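Local coordinates for protein metal transporter CNNM3 (Homo sapiens, PDB 6DFD) that probably takes part in magnesium transport across the membrane, with a cyclic nucleotide-binding homology domain that mediates dimerization, at residues R59-F64 against F135-V140; Y110-L115 against L191-R196. The protein carries 6 engineered substitutions. All coordinates share one frame; numbering follows the deposited sequence.

Contact 1 of 2, residues R59-F64 against F135-V140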
ATOM      1  N   ARG A  59       2.040  14.012  14.038  1.00 40.24           N
ATOM      2  CA  ARG A  59       2.052  12.855  14.928  1.00 41.45           C
ATOM      3  C   ARG A  59       2.632  11.615  14.258  1.00 40.79           C
ATOM      4  O   ARG A  59       3.321  10.828  14.908  1.00 43.34           O
ATOM      5  CB  ARG A  59       0.638  12.547  15.418  1.00 44.67           C
ATOM      6  CG  ARG A  59       0.522  11.247  16.206  1.00 52.06           C
ATOM      7  CD  ARG A  59       0.999  11.434  17.625  1.00 60.51           C
ATOM      8  NE  ARG A  59      -0.142  11.834  18.429  1.00 65.59           N
ATOM      9  CZ  ARG A  59      -0.900  11.004  19.135  1.00 65.97           C
ATOM     10  NH1 ARG A  59      -0.627   9.706  19.198  1.00 64.75           N
ATOM     11  NH2 ARG A  59      -1.933  11.486  19.795  1.00 67.27           N
ATOM     12  N   GLU A  60       2.337  11.401  12.979  1.00 38.19           N
ATOM     13  CA  GLU A  60       2.511  10.093  12.366  1.00 40.11           C
ATOM     14  C   GLU A  60       3.743   9.971  11.475  1.00 40.96           C
ATOM     15  O   GLU A  60       4.200   8.845  11.246  1.00 42.01           O
ATOM     16  CB  GLU A  60       1.269   9.738  11.536  1.00 42.44           C
ATOM     17  CG  GLU A  60      -0.016   9.629  12.362  1.00 48.40           C
ATOM     18  CD  GLU A  60       0.024   8.504  13.384  1.00 55.26           C
ATOM     19  OE1 GLU A  60      -0.557   8.665  14.484  1.00 51.73           O
ATOM     20  OE2 GLU A  60       0.635   7.456  13.081  1.00 62.98           O
ATOM     21  N   VAL A  61       4.286  11.078  10.960  1.00 37.82           N
ATOM     22  CA  VAL A  61       5.346  11.031   9.953  1.00 37.67           C
ATOM     23  C   VAL A  61       6.587  11.709  10.518  1.00 39.70           C
ATOM     24  O   VAL A  61       6.560  12.905  10.835  1.00 38.56           O
ATOM     25  CB  VAL A  61       4.909  11.690   8.636  1.00 39.80           C
ATOM     26  CG1 VAL A  61       5.967  11.469   7.570  1.00 41.49           C
ATOM     27  CG2 VAL A  61       3.567  11.124   8.188  1.00 38.81           C
ATOM     28  N   ASP A  62       7.685  10.947  10.607  1.00 42.59           N
ATOM     29  CA  ASP A  62       8.869  11.397  11.339  1.00 47.94           C
ATOM     30  C   ASP A  62       9.476  12.667  10.747  1.00 41.08           C
ATOM     31  O   ASP A  62       9.933  13.544  11.490  1.00 38.02           O
ATOM     32  CB  ASP A  62       9.913  10.279  11.372  1.00 62.53           C
ATOM     33  CG  ASP A  62       9.566   9.182  12.365  1.00 76.97           C
ATOM     34  OD1 ASP A  62       8.489   9.263  12.995  1.00 81.50           O
ATOM     35  OD2 ASP A  62      10.373   8.238  12.519  1.00 83.19           O
ATOM     36  N   VAL A  63       9.527  12.777   9.417  1.00 42.97           N
ATOM     37  CA  VAL A  63      10.123  13.975   8.828  1.00 43.39           C
ATOM     38  C   VAL A  63       9.320  15.229   9.161  1.00 38.81           C
ATOM     39  O   VAL A  63       9.836  16.343   9.020  1.00 39.01           O
ATOM     40  CB  VAL A  63      10.269  13.835   7.297  1.00 44.57           C
ATOM     41  CG1 VAL A  63      11.180  12.673   6.948  1.00 47.50           C
ATOM     42  CG2 VAL A  63       8.931  13.650   6.642  1.00 43.17           C
ATOM     43  N   PHE A  64       8.072  15.083   9.601  1.00 36.37           N
ATOM     44  CA  PHE A  64       7.244  16.214  10.000  1.00 35.85           C
ATOM     45  C   PHE A  64       7.106  16.347  11.512  1.00 36.68           C
ATOM     46  O   PHE A  64       6.260  17.118  11.978  1.00 39.53           O
ATOM     47  CB  PHE A  64       5.863  16.097   9.364  1.00 35.25           C
ATOM     48  CG  PHE A  64       5.879  16.303   7.882  1.00 34.49           C
ATOM     49  CD1 PHE A  64       6.245  17.530   7.352  1.00 35.52           C
ATOM     50  CD2 PHE A  64       5.553  15.277   7.019  1.00 34.61           C
ATOM     51  CE1 PHE A  64       6.282  17.731   5.997  1.00 35.33           C
ATOM     52  CE2 PHE A  64       5.588  15.476   5.646  1.00 34.30           C
ATOM     53  CZ  PHE A  64       5.946  16.701   5.141  1.00 34.62           C
ATOM     54  N   PHE A 135      -5.617   9.692   3.256  1.00 30.25           N
ATOM     55  CA  PHE A 135      -4.634   9.867   4.318  1.00 31.47           C
ATOM     56  C   PHE A 135      -3.553   8.795   4.283  1.00 31.77           C
ATOM     57  O   PHE A 135      -2.753   8.684   5.227  1.00 32.94           O
ATOM     58  CB  PHE A 135      -5.313   9.989   5.692  1.00 32.98           C
ATOM     59  CG  PHE A 135      -5.734  11.411   5.992  1.00 33.75           C
ATOM     60  CD1 PHE A 135      -6.855  11.958   5.392  1.00 35.84           C
ATOM     61  CD2 PHE A 135      -4.950  12.233   6.784  1.00 33.09           C
ATOM     62  CE1 PHE A 135      -7.217  13.283   5.616  1.00 37.30           C
ATOM     63  CE2 PHE A 135      -5.309  13.557   7.010  1.00 34.30           C
ATOM     64  CZ  PHE A 135      -6.439  14.079   6.433  1.00 36.48           C
ATOM     65  N   THR A 136      -3.453   8.046   3.184  1.00 29.74           N
ATOM     66  CA  THR A 136      -2.215   7.348   2.892  1.00 28.84           C
ATOM     67  C   THR A 136      -1.231   8.341   2.286  1.00 29.56           C
ATOM     68  O   THR A 136      -1.624   9.372   1.737  1.00 29.39           O
ATOM     69  CB  THR A 136      -2.457   6.161   1.958  1.00 30.79           C
ATOM     70  OG1 THR A 136      -3.020   6.613   0.723  1.00 33.01           O
ATOM     71  CG2 THR A 136      -3.400   5.158   2.624  1.00 33.86           C
ATOM     72  N   TYR A 137       0.064   8.066   2.446  1.00 32.43           N
ATOM     73  CA  TYR A 137       1.076   9.012   1.993  1.00 32.30           C
ATOM     74  C   TYR A 137       2.289   8.273   1.452  1.00 32.25           C
ATOM     75  O   TYR A 137       2.499   7.090   1.727  1.00 33.84           O
ATOM     76  CB  TYR A 137       1.490   9.962   3.116  1.00 32.28           C
ATOM     77  CG  TYR A 137       1.997   9.243   4.335  1.00 33.94           C
ATOM     78  CD1 TYR A 137       3.321   8.851   4.430  1.00 37.04           C
ATOM     79  CD2 TYR A 137       1.143   8.943   5.388  1.00 36.92           C
ATOM     80  CE1 TYR A 137       3.791   8.191   5.559  1.00 42.04           C
ATOM     81  CE2 TYR A 137       1.603   8.283   6.513  1.00 42.17           C
ATOM     82  CZ  TYR A 137       2.925   7.911   6.589  1.00 45.83           C
ATOM     83  OH  TYR A 137       3.388   7.254   7.704  1.00 51.74           O
ATOM     84  N   TYR A 138       3.089   9.005   0.675  1.00 30.93           N
ATOM     85  CA  TYR A 138       4.127   8.440  -0.177  1.00 31.44           C
ATOM     86  C   TYR A 138       5.258   9.445  -0.288  1.00 33.13           C
ATOM     87  O   TYR A 138       5.064  10.646  -0.094  1.00 34.09           O
ATOM     88  CB  TYR A 138       3.599   8.114  -1.588  1.00 31.94           C
ATOM     89  CG  TYR A 138       2.300   7.363  -1.520  1.00 34.15           C
ATOM     90  CD1 TYR A 138       2.282   5.977  -1.462  1.00 38.61           C
ATOM     91  CD2 TYR A 138       1.094   8.040  -1.421  1.00 33.63           C
ATOM     92  CE1 TYR A 138       1.092   5.283  -1.337  1.00 37.62           C
ATOM     93  CE2 TYR A 138      -0.098   7.358  -1.289  1.00 33.31           C
ATOM     94  CZ  TYR A 138      -0.090   5.976  -1.247  1.00 35.95           C
ATOM     95  OH  TYR A 138      -1.275   5.278  -1.106  1.00 35.87           O
ATOM     96  N   GLY A 139       6.438   8.936  -0.620  1.00 33.58           N
ATOM     97  CA  GLY A 139       7.546   9.791  -1.000  1.00 34.77           C
ATOM     98  C   GLY A 139       8.268  10.456   0.147  1.00 36.76           C
ATOM     99  O   GLY A 139       8.928  11.473  -0.069  1.00 38.25           O
ATOM    100  N   VAL A 140       8.165   9.916   1.365  1.00 36.80           N
ATOM    101  CA  VAL A 140       8.896  10.489   2.497  1.00 40.25           C
ATOM    102  C   VAL A 140      10.387  10.534   2.201  1.00 44.17           C
ATOM    103  O   VAL A 140      11.077  11.500   2.551  1.00 46.77           O
ATOM    104  CB  VAL A 140       8.599   9.691   3.783  1.00 41.81           C
ATOM    105  CG1 VAL A 140       9.565  10.063   4.903  1.00 48.49           C
ATOM    106  CG2 VAL A 140       7.165   9.935   4.227  1.00 39.19           C
TER

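Contact 2 of 2, residues Y110-L115 against L191-R196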
ATOM      1  N   TYR A 110       9.165  14.651  -4.411  1.00 42.34           N
ATOM      2  CA  TYR A 110       8.065  15.193  -3.632  1.00 39.88           C
ATOM      3  C   TYR A 110       7.394  14.108  -2.806  1.00 37.70           C
ATOM      4  O   TYR A 110       7.448  12.917  -3.125  1.00 39.84           O
ATOM      5  CB  TYR A 110       7.025  15.889  -4.516  1.00 42.26           C
ATOM      6  CG  TYR A 110       6.551  15.056  -5.692  1.00 44.19           C
ATOM      7  CD1 TYR A 110       5.624  14.043  -5.517  1.00 42.69           C
ATOM      8  CD2 TYR A 110       7.036  15.294  -6.972  1.00 48.02           C
ATOM      9  CE1 TYR A 110       5.187  13.278  -6.591  1.00 43.41           C
ATOM     10  CE2 TYR A 110       6.603  14.539  -8.057  1.00 48.83           C
ATOM     11  CZ  TYR A 110       5.684  13.535  -7.858  1.00 46.54           C
ATOM     12  OH  TYR A 110       5.261  12.787  -8.935  1.00 48.30           O
ATOM     13  N   PHE A 111       6.783  14.564  -1.719  1.00 33.28           N
ATOM     14  CA  PHE A 111       5.962  13.772  -0.818  1.00 32.13           C
ATOM     15  C   PHE A 111       4.503  14.071  -1.129  1.00 33.38           C
ATOM     16  O   PHE A 111       4.155  15.216  -1.435  1.00 33.43           O
ATOM     17  CB  PHE A 111       6.307  14.148   0.628  1.00 31.73           C
ATOM     18  CG  PHE A 111       5.269  13.784   1.646  1.00 31.91           C
ATOM     19  CD1 PHE A 111       4.199  14.634   1.910  1.00 32.00           C
ATOM     20  CD2 PHE A 111       5.393  12.626   2.391  1.00 31.22           C
ATOM     21  CE1 PHE A 111       3.257  14.309   2.858  1.00 31.35           C
ATOM     22  CE2 PHE A 111       4.446  12.296   3.351  1.00 31.65           C
ATOM     23  CZ  PHE A 111       3.380  13.138   3.584  1.00 31.54           C
ATOM     24  N   ILE A 112       3.657  13.044  -1.071  1.00 32.91           N
ATOM     25  CA  ILE A 112       2.228  13.204  -1.311  1.00 31.26           C
ATOM     26  C   ILE A 112       1.436  12.556  -0.189  1.00 31.58           C
ATOM     27  O   ILE A 112       1.742  11.439   0.246  1.00 31.92           O
ATOM     28  CB  ILE A 112       1.810  12.614  -2.675  1.00 34.80           C
ATOM     29  CG1 ILE A 112       2.328  13.514  -3.796  1.00 39.90           C
ATOM     30  CG2 ILE A 112       0.294  12.477  -2.757  1.00 31.48           C
ATOM     31  CD1 ILE A 112       2.199  12.922  -5.163  1.00 46.63           C
ATOM     32  N   LEU A 113       0.408  13.261   0.275  1.00 30.40           N
ATOM     33  CA  LEU A 113      -0.609  12.697   1.148  1.00 29.28           C
ATOM     34  C   LEU A 113      -1.940  12.857   0.435  1.00 28.78           C
ATOM     35  O   LEU A 113      -2.231  13.932  -0.102  1.00 29.45           O
ATOM     36  CB  LEU A 113      -0.648  13.384   2.518  1.00 30.48           C
ATOM     37  CG  LEU A 113      -1.775  12.875   3.429  1.00 32.75           C
ATOM     38  CD1 LEU A 113      -1.338  12.800   4.839  1.00 35.18           C
ATOM     39  CD2 LEU A 113      -2.992  13.773   3.354  1.00 36.91           C
ATOM     40  N   ILE A 114      -2.734  11.795   0.413  1.00 28.33           N
ATOM     41  CA  ILE A 114      -4.019  11.812  -0.277  1.00 27.86           C
ATOM     42  C   ILE A 114      -5.065  12.372   0.676  1.00 29.30           C
ATOM     43  O   ILE A 114      -5.366  11.764   1.707  1.00 31.01           O
ATOM     44  CB  ILE A 114      -4.413  10.406  -0.761  1.00 30.24           C
ATOM     45  CG1 ILE A 114      -3.378   9.878  -1.755  1.00 34.80           C
ATOM     46  CG2 ILE A 114      -5.821  10.421  -1.422  1.00 31.44           C
ATOM     47  CD1 ILE A 114      -3.624   8.432  -2.171  1.00 41.45           C
ATOM     48  N   LEU A 115      -5.638  13.525   0.330  1.00 30.97           N
ATOM     49  CA  LEU A 115      -6.727  14.048   1.149  1.00 31.59           C
ATOM     50  C   LEU A 115      -8.029  13.347   0.815  1.00 31.83           C
ATOM     51  O   LEU A 115      -8.844  13.067   1.706  1.00 30.04           O
ATOM     52  CB  LEU A 115      -6.884  15.549   0.927  1.00 34.38           C
ATOM     53  CG  LEU A 115      -6.344  16.587   1.915  1.00 38.27           C
ATOM     54  CD1 LEU A 115      -5.322  16.048   2.879  1.00 39.49           C
ATOM     55  CD2 LEU A 115      -5.815  17.761   1.138  1.00 38.81           C
ATOM     56  N   LEU A 191      -4.968  16.255  -3.114  1.00 33.48           N
ATOM     57  CA  LEU A 191      -3.637  15.889  -2.652  1.00 35.00           C
ATOM     58  C   LEU A 191      -2.960  17.038  -1.921  1.00 33.56           C
ATOM     59  O   LEU A 191      -3.134  18.211  -2.269  1.00 33.29           O
ATOM     60  CB  LEU A 191      -2.714  15.512  -3.832  1.00 39.30           C
ATOM     61  CG  LEU A 191      -3.128  14.372  -4.756  1.00 42.97           C
ATOM     62  CD1 LEU A 191      -2.070  14.191  -5.810  1.00 43.94           C
ATOM     63  CD2 LEU A 191      -3.338  13.090  -3.980  1.00 45.54           C
ATOM     64  N   ILE A 192      -2.140  16.661  -0.941  1.00 31.76           N
ATOM     65  CA  ILE A 192      -1.065  17.493  -0.407  1.00 32.32           C
ATOM     66  C   ILE A 192       0.224  17.042  -1.080  1.00 32.37           C
ATOM     67  O   ILE A 192       0.565  15.856  -1.037  1.00 33.40           O
ATOM     68  CB  ILE A 192      -0.967  17.350   1.124  1.00 34.10           C
ATOM     69  CG1 ILE A 192      -2.220  17.925   1.789  1.00 36.78           C
ATOM     70  CG2 ILE A 192       0.306  18.004   1.671  1.00 35.65           C
ATOM     71  CD1 ILE A 192      -2.449  19.427   1.522  1.00 39.14           C
ATOM     72  N   LYS A 193       0.933  17.972  -1.717  1.00 33.21           N
ATOM     73  CA  LYS A 193       2.198  17.687  -2.387  1.00 34.48           C
ATOM     74  C   LYS A 193       3.275  18.609  -1.843  1.00 35.07           C
ATOM     75  O   LYS A 193       3.186  19.834  -1.998  1.00 36.30           O
ATOM     76  CB  LYS A 193       2.084  17.879  -3.896  1.00 36.46           C
ATOM     77  CG  LYS A 193       3.337  17.492  -4.662  1.00 43.24           C
ATOM     78  CD  LYS A 193       3.267  17.973  -6.112  1.00 53.73           C
ATOM     79  CE  LYS A 193       4.176  17.163  -7.027  1.00 63.50           C
ATOM     80  NZ  LYS A 193       4.051  17.567  -8.464  1.00 70.34           N
ATOM     81  N   VAL A 194       4.310  18.025  -1.248  1.00 34.06           N
ATOM     82  CA  VAL A 194       5.413  18.788  -0.669  1.00 34.75           C
ATOM     83  C   VAL A 194       6.693  18.366  -1.365  1.00 35.81           C
ATOM     84  O   VAL A 194       7.085  17.193  -1.295  1.00 35.49           O
ATOM     85  CB  VAL A 194       5.518  18.584   0.846  1.00 32.54           C
ATOM     86  CG1 VAL A 194       6.728  19.345   1.402  1.00 32.51           C
ATOM     87  CG2 VAL A 194       4.244  19.046   1.503  1.00 34.15           C
ATOM     88  N   THR A 195       7.339  19.311  -2.041  1.00 38.21           N
ATOM     89  CA  THR A 195       8.600  19.020  -2.689  1.00 40.27           C
ATOM     90  C   THR A 195       9.742  19.103  -1.686  1.00 39.32           C
ATOM     91  O   THR A 195       9.620  19.678  -0.599  1.00 38.88           O
ATOM     92  CB  THR A 195       8.876  19.985  -3.847  1.00 43.43           C
ATOM     93  OG1 THR A 195       9.135  21.297  -3.334  1.00 42.71           O
ATOM     94  CG2 THR A 195       7.689  20.043  -4.812  1.00 44.57           C
ATOM     95  N   ARG A 196      10.868  18.517  -2.073  1.00 40.19           N
ATOM     96  CA  ARG A 196      12.048  18.570  -1.224  1.00 42.44           C
ATOM     97  C   ARG A 196      12.453  20.011  -0.945  1.00 41.97           C
ATOM     98  O   ARG A 196      12.810  20.353   0.186  1.00 42.27           O
ATOM     99  CB  ARG A 196      13.189  17.800  -1.884  1.00 47.09           C
ATOM    100  CG  ARG A 196      14.478  17.784  -1.078  1.00 53.24           C
ATOM    101  CD  ARG A 196      15.462  16.758  -1.621  1.00 63.03           C
ATOM    102  NE  ARG A 196      15.531  16.774  -3.081  1.00 71.68           N
ATOM    103  CZ  ARG A 196      16.353  16.020  -3.806  1.00 76.25           C
ATOM    104  NH1 ARG A 196      17.195  15.183  -3.214  1.00 78.68           N
ATOM    105  NH2 ARG A 196      16.337  16.108  -5.129  1.00 75.88           N
TER

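Contact 1 of 2, residues R59-F64 against F135-V140
V61 and Y137 meet tip to tip and make a CH-pi contact. The methyl CG2 of V61 sits over one face of the Y137 ring, 3.9 Å from its centroid and 21° off the ring normal. It is displaced toward the phenol end, and V61 CG2 is 3.6 Å from Y137 CZ. One torsion sets both branches of V61. CG1 is anti to the backbone N (chi1 -173°), which leaves CG2 beside that N and over the tyrosine ring, while CG1 faces V140.

The remaining contacts are between aliphatic branches. V61 and V140 run past one another with opposed directions, with V61 CG1 3.9 Å from V140 CG2. V63 lies aslant V140, and V63 CG1 comes to 3.7 Å from V140 CG1. V140 therefore gives one methyl to each valine.

Polar groups add little across this contact. No hydrogen bond joins the two segments. The hydroxyl OH of Y137 lies 4.0 Å from the carbonyl O of E60. Within 59-64, F64 N donates a 2.9 Å bond to V61 O and closes the turn that follows the helix. That turn carries V61 and V63, both of which point toward 135-140.

The arrangement is plain hydrophobic packing within the cyclic nucleotide-binding homology domain. It joins the turn after helix 47-60 to outer strand 137-138 of a four-stranded antiparallel sheet and the residues just beyond that strand. V140 also packs on F111 of strand 110-114 and on E126 of the second subunit. On the 59-64 side, V63 O is hydrogen-bonded to Y199 OH of helix 196-207, and V63 packs against R68 and L143, both in loops.

Contact 2 of 2, residues Y110-L115 against L191-R196
K193 lays the end of its side chain over one face of the Y110 ring. Strands 110-114 and 189-195 form an antiparallel pair at the middle of a four-stranded sheet in the beta-barrel of this cyclic nucleotide-binding homology domain. K193 CE is 3.5 Å from the Y110 ring centroid. The amine NZ follows at 4.2 Å, 21° off the ring normal, in a cation-pi contact. CG of K193 is anti to the backbone N (chi1 -175°), and the extended chain beyond it carries the amine across the ring. The phenol OH of Y110 is hydrogen-bonded to the carbonyl O of L101, which probably helps fix the ring under the lysine.

Four backbone bonds zip the strands together. F111 pairs with V194, and L113 with I192, each through two N-H to O bonds. The straightest is F111 N to V194 O, 2.7 Å long with an angle of 174° at the hydrogen.

Side chains separate onto two faces. Y110, I112, I114, L191, K193 and T195 share one. There CD2 of L191 touches both I112 and I114, 3.9 Å from I112 CG2 and from I114 CG1. F111, L113, I192 and V194 share the other, where F111 and L113 pack on L57 of helix 47-60.

At residue 115 the chain turns a corner. L115 crosses I192 there, and both its methyls meet the same carbon from one side: CG1 of I192 is 3.7 Å from L115 CD2 and 3.8 Å from L115 CD1.

In the fold
Contact 2 is buried near the centre of the chain, while contact 1 is only partly buried. Their centres lie about 9 Å apart. Both use the same four-stranded sheet: contact 2 joins its two inner strands, and contact 1 packs the turn after helix 47-60 against outer strand 137-138 and its continuation. That outer strand is the neighbour of 110-114, and Y138 N probably donates a hydrogen bond to I112 O. The F64 and F111 rings also meet edge-to-face. The chemistry follows position. Contact 2 relies on paired backbone bonds with side chains on both faces. Contact 1 relies on methyl and ring packing, and the second subunit packs on its Y138 and V140 but touches neither segment of contact 2.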